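Local coordinates for protein afamin (Homo sapiens, PDB 6FAK) that carries hydrophobic molecules in body fluids, binds vitamin E and keeps lipidated Wnt proteins soluble and active, at residues Lys479-Phe482 against Ala483-Arg486; Lys212-His215 against Phe216-Ala220. All coordinates share one frame; numbering follows the deposited sequence.

Contact 1 of 2, residues Lys479-Phe482 against Ala483-Arg486; sequences KTNF and AFRR
A type I beta turn from Phe482 to Arg485 leads the chain of the third albumin domain out of the loop after helix 472-479 and into helix 485-490, with Phe484 at the N-cap position. A weak backbone bond closes it, from Arg485 N to Phe482 O at 3.3 Å. The same carbonyl oxygen accepts from a water, which in turn accepts from Arg485 NE, so the turn and the arginine side chain share one bridging molecule. Two bends, at chi2 and chi3, bring the guanidinium back to the phenylalanine, whose CD1 lies over one guanidinium face while Arg485 NH2 comes to 3.3 Å from Phe482 CE1; the two planes stand 68° apart. With CG anti to the backbone N (chi1 -178°), the Phe482 ring also reaches Ala205 and Phe209 of helix 177-209 and a bound polyether, probably from the crystallisation liquor. Replacing Phe482 by an alanine is likely to open a gap beside that polyether and leave that guanidinium face without its aromatic neighbour. Just ahead of the turn, Asn481 lies alongside Phe484, amide against ring at 67°; in the conformer described, Asn481 OD1 lies at the edge of the Phe484 ring, in its plane, 3.6 Å from Phe484 CD1.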
# COMPACT_ATOMS: atom_id res chain seq x y z
N LYS A 479 -3.51 6.53 15.28
CA LYS A 479 -3.63 5.45 16.24
C LYS A 479 -5.06 5.23 16.77
O LYS A 479 -5.30 4.21 17.37
CB LYS A 479 -2.59 5.62 17.38
CG LYS A 479 -3.00 6.52 18.53
CD LYS A 479 -2.11 6.32 19.77
CE LYS A 479 -0.74 6.97 19.65
NZ LYS A 479 -0.78 8.44 19.88
N THR A 480 -5.96 6.16 16.50
CA THR A 480 -7.31 6.12 17.03
C THR A 480 -8.27 6.11 15.84
O THR A 480 -8.54 7.15 15.20
CB THR A 480 -7.62 7.31 17.98
OG1 THR A 480 -6.41 7.76 18.62
CG2 THR A 480 -8.67 6.92 19.04
N ASN A 481 -8.67 4.88 15.52
CA ASN A 481 -9.90 4.53 14.80
C ASN A 481 -9.56 4.35 13.32
O ASN A 481 -9.35 5.32 12.60
CB ASN A 481 -11.06 5.52 15.03
CG ASN A 481 -12.44 4.86 14.92
OD1 ASN A 481 -12.63 3.87 14.19
ND2 ASN A 481 -13.40 5.40 15.67
N PHE A 482 -9.44 3.10 12.92
CA PHE A 482 -9.11 2.78 11.57
C PHE A 482 -10.10 3.32 10.55
O PHE A 482 -9.73 3.98 9.59
CB PHE A 482 -8.98 1.25 11.51
CG PHE A 482 -8.61 0.74 10.20
CD1 PHE A 482 -7.32 0.92 9.71
CD2 PHE A 482 -9.56 0.14 9.40
CE1 PHE A 482 -6.97 0.47 8.45
CE2 PHE A 482 -9.22 -0.30 8.14
CZ PHE A 482 -7.92 -0.14 7.66
N ALA A 483 -11.38 3.03 10.76
CA ALA A 483 -12.41 3.43 9.82
C ALA A 483 -12.58 4.95 9.67
O ALA A 483 -12.89 5.43 8.62
CB ALA A 483 -13.74 2.79 10.20
N PHE A 484 -12.35 5.69 10.74
CA PHE A 484 -12.49 7.16 10.78
C PHE A 484 -11.15 7.91 10.65
O PHE A 484 -11.09 9.12 10.84
CB PHE A 484 -13.19 7.57 12.08
CG PHE A 484 -14.65 7.21 12.09
CD1 PHE A 484 -15.06 5.99 12.57
CD2 PHE A 484 -15.59 8.06 11.52
CE1 PHE A 484 -16.41 5.62 12.55
CE2 PHE A 484 -16.94 7.68 11.48
CZ PHE A 484 -17.34 6.46 12.01
N ARG A 485 -10.11 7.20 10.24
CA ARG A 485 -8.80 7.82 10.03
C ARG A 485 -8.79 8.95 8.95
O ARG A 485 -8.22 10.01 9.18
CB ARG A 485 -7.78 6.71 9.72
CG ARG A 485 -6.38 7.23 9.51
CD ARG A 485 -5.38 6.18 9.95
NE ARG A 485 -5.43 5.02 9.09
CZ ARG A 485 -4.71 3.90 9.24
NH1 ARG A 485 -3.88 3.75 10.29
NH2 ARG A 485 -4.83 2.95 8.35
N ARG A 486 -9.39 8.71 7.79
CA ARG A 486 -9.43 9.73 6.74
C ARG A 486 -10.23 10.99 7.21
O ARG A 486 -9.70 12.09 7.16
CB ARG A 486 -9.90 9.17 5.39
CG ARG A 486 -9.58 10.06 4.17
CD ARG A 486 -10.25 9.53 2.89
NE ARG A 486 -10.31 10.57 1.87
CZ ARG A 486 -11.25 10.76 0.95
NH1 ARG A 486 -12.27 9.93 0.83
NH2 ARG A 486 -11.13 11.76 0.09
O HOH W 1 -7.88 3.75 7.54

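Contact 2 of 2, residues Lys212-His215 against Phe216-Ala220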
# COMPACT_ATOMS: atom_id res chain seq x y z
N LYS A 212 -8.47 -8.95 15.35
CA LYS A 212 -9.90 -8.89 15.71
C LYS A 212 -10.72 -7.74 15.11
O LYS A 212 -11.93 -7.84 15.02
CB LYS A 212 -10.07 -8.86 17.25
CG LYS A 212 -9.78 -10.17 17.96
CD LYS A 212 -9.88 -10.05 19.48
CE LYS A 212 -11.25 -9.58 19.97
NZ LYS A 212 -11.30 -8.12 20.31
N VAL A 213 -10.05 -6.61 14.86
CA VAL A 213 -10.58 -5.41 14.29
C VAL A 213 -10.37 -5.56 12.81
O VAL A 213 -11.23 -5.23 11.99
CB VAL A 213 -9.76 -4.21 14.82
CG1 VAL A 213 -9.99 -2.99 13.97
CG2 VAL A 213 -10.02 -4.01 16.32
N VAL A 214 -9.20 -6.07 12.45
CA VAL A 214 -8.82 -6.09 11.07
C VAL A 214 -9.53 -7.09 10.22
O VAL A 214 -9.76 -6.75 9.09
CB VAL A 214 -7.25 -6.06 10.93
CG1 VAL A 214 -6.78 -6.21 9.49
CG2 VAL A 214 -6.74 -4.76 11.50
N HIS A 215 -9.96 -8.26 10.72
CA HIS A 215 -10.65 -9.25 9.86
C HIS A 215 -12.09 -8.83 9.42
O HIS A 215 -12.70 -9.45 8.53
CB HIS A 215 -10.68 -10.63 10.51
CG HIS A 215 -11.83 -10.84 11.44
ND1 HIS A 215 -11.87 -10.28 12.70
CD2 HIS A 215 -12.97 -11.55 11.31
CE1 HIS A 215 -13.00 -10.60 13.29
NE2 HIS A 215 -13.68 -11.39 12.48
N PHE A 216 -12.59 -7.75 10.00
CA PHE A 216 -13.75 -7.06 9.42
C PHE A 216 -13.51 -6.52 8.00
O PHE A 216 -14.42 -6.54 7.14
CB PHE A 216 -14.35 -6.05 10.39
CG PHE A 216 -15.18 -6.71 11.45
CD1 PHE A 216 -14.58 -7.42 12.50
CD2 PHE A 216 -16.55 -6.74 11.35
CE1 PHE A 216 -15.35 -8.07 13.47
CE2 PHE A 216 -17.33 -7.41 12.30
CZ PHE A 216 -16.75 -8.09 13.34
N ILE A 217 -12.26 -6.13 7.74
CA ILE A 217 -11.85 -5.75 6.41
C ILE A 217 -12.08 -6.89 5.42
O ILE A 217 -12.57 -6.64 4.35
CB ILE A 217 -10.34 -5.34 6.33
CG1 ILE A 217 -10.11 -4.06 7.10
CG2 ILE A 217 -9.88 -5.15 4.87
CD1 ILE A 217 -8.63 -3.71 7.18
N TYR A 218 -11.70 -8.12 5.78
CA TYR A 218 -11.80 -9.25 4.87
C TYR A 218 -13.25 -9.67 4.70
O TYR A 218 -13.68 -10.12 3.62
CB TYR A 218 -10.91 -10.46 5.31
CG TYR A 218 -9.58 -10.16 6.01
CD1 TYR A 218 -8.64 -9.27 5.46
CD2 TYR A 218 -9.22 -10.83 7.20
CE1 TYR A 218 -7.43 -9.01 6.12
CE2 TYR A 218 -8.00 -10.60 7.83
CZ TYR A 218 -7.10 -9.67 7.30
OH TYR A 218 -5.91 -9.41 7.98
N ILE A 219 -14.04 -9.56 5.76
CA ILE A 219 -15.47 -9.86 5.64
C ILE A 219 -16.07 -8.90 4.64
O ILE A 219 -16.83 -9.31 3.73
CB ILE A 219 -16.25 -9.78 6.98
CG1 ILE A 219 -15.79 -10.87 7.97
CG2 ILE A 219 -17.76 -9.92 6.72
CD1 ILE A 219 -16.14 -10.57 9.42
N ALA A 220 -15.74 -7.62 4.79
CA ALA A 220 -16.35 -6.62 3.90
C ALA A 220 -15.94 -6.83 2.45
O ALA A 220 -16.80 -6.83 1.62
CB ALA A 220 -16.05 -5.19 4.34
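His215 and Phe216 meet at the junction between helix 211-214 and helix 216-225, in the part of the second albumin domain that forms the pocket for hydrophobic ligands. Backbone bonds carry the chain through this junction. Ile217 N donates to Val214 O at 2.9 Å, an i to i+3 bond, whereas Ile219 N reaches back four residues to His215 O at 3.1 Å, as in an alpha-helix. His215 O also receives a weak bond from Tyr218 N, so two amides converge on one oxygen.

In the His215 conformer described, the Phe216 ring turns its edge to the imidazole face, a T-shaped stack with centroids 4.8 Å apart and planes at 62°. The imidazole gets there because CG sits between the backbone N and the carbonyl carbon (chi1 86°), which also lays one ring face over the amide nitrogen of Phe216. A hydrogen bond from His215 ND1 to Thr211 O limits how the imidazole can turn.

Apolar packing completes the junction. Val214 CG1 meets Ile217 CD1 at 3.9 Å, the two side chains pointing the same way, and Val214 CG1 also lies 4.1 Å from Tyr218 CZ. Tyr218 in turn brings CD2 to 3.4 Å from His215 CA, while its ring meets that of Tyr245 in helix 231-250. Ile219 leans on Val238 of that helix and on Ala331 of helix 326-339; its CD1 is centred over one face of the Phe216 ring and touches His215 CD2 at 3.8 Å.

How the contacts relate
From the N terminus the chain first reaches contact 2, where residues 212-220 lead from helix 211-214 into helix 216-225; contact 1 follows far later, at the turn into helix 485-490. Each is a local closure within one continuous run of chain, so the two stand in series and neither nests in nor crosses the other. Folding nevertheless brings them together, their centres about 14 Å apart, and Phe482 CE2 packs against Ile217 CD1 at 3.6 Å. This touch joins the second albumin domain to the third. Helices 177-209 and 346-363 serve both sites: Ala205 and Leu350 each touch side chains from contact 1 and contact 2.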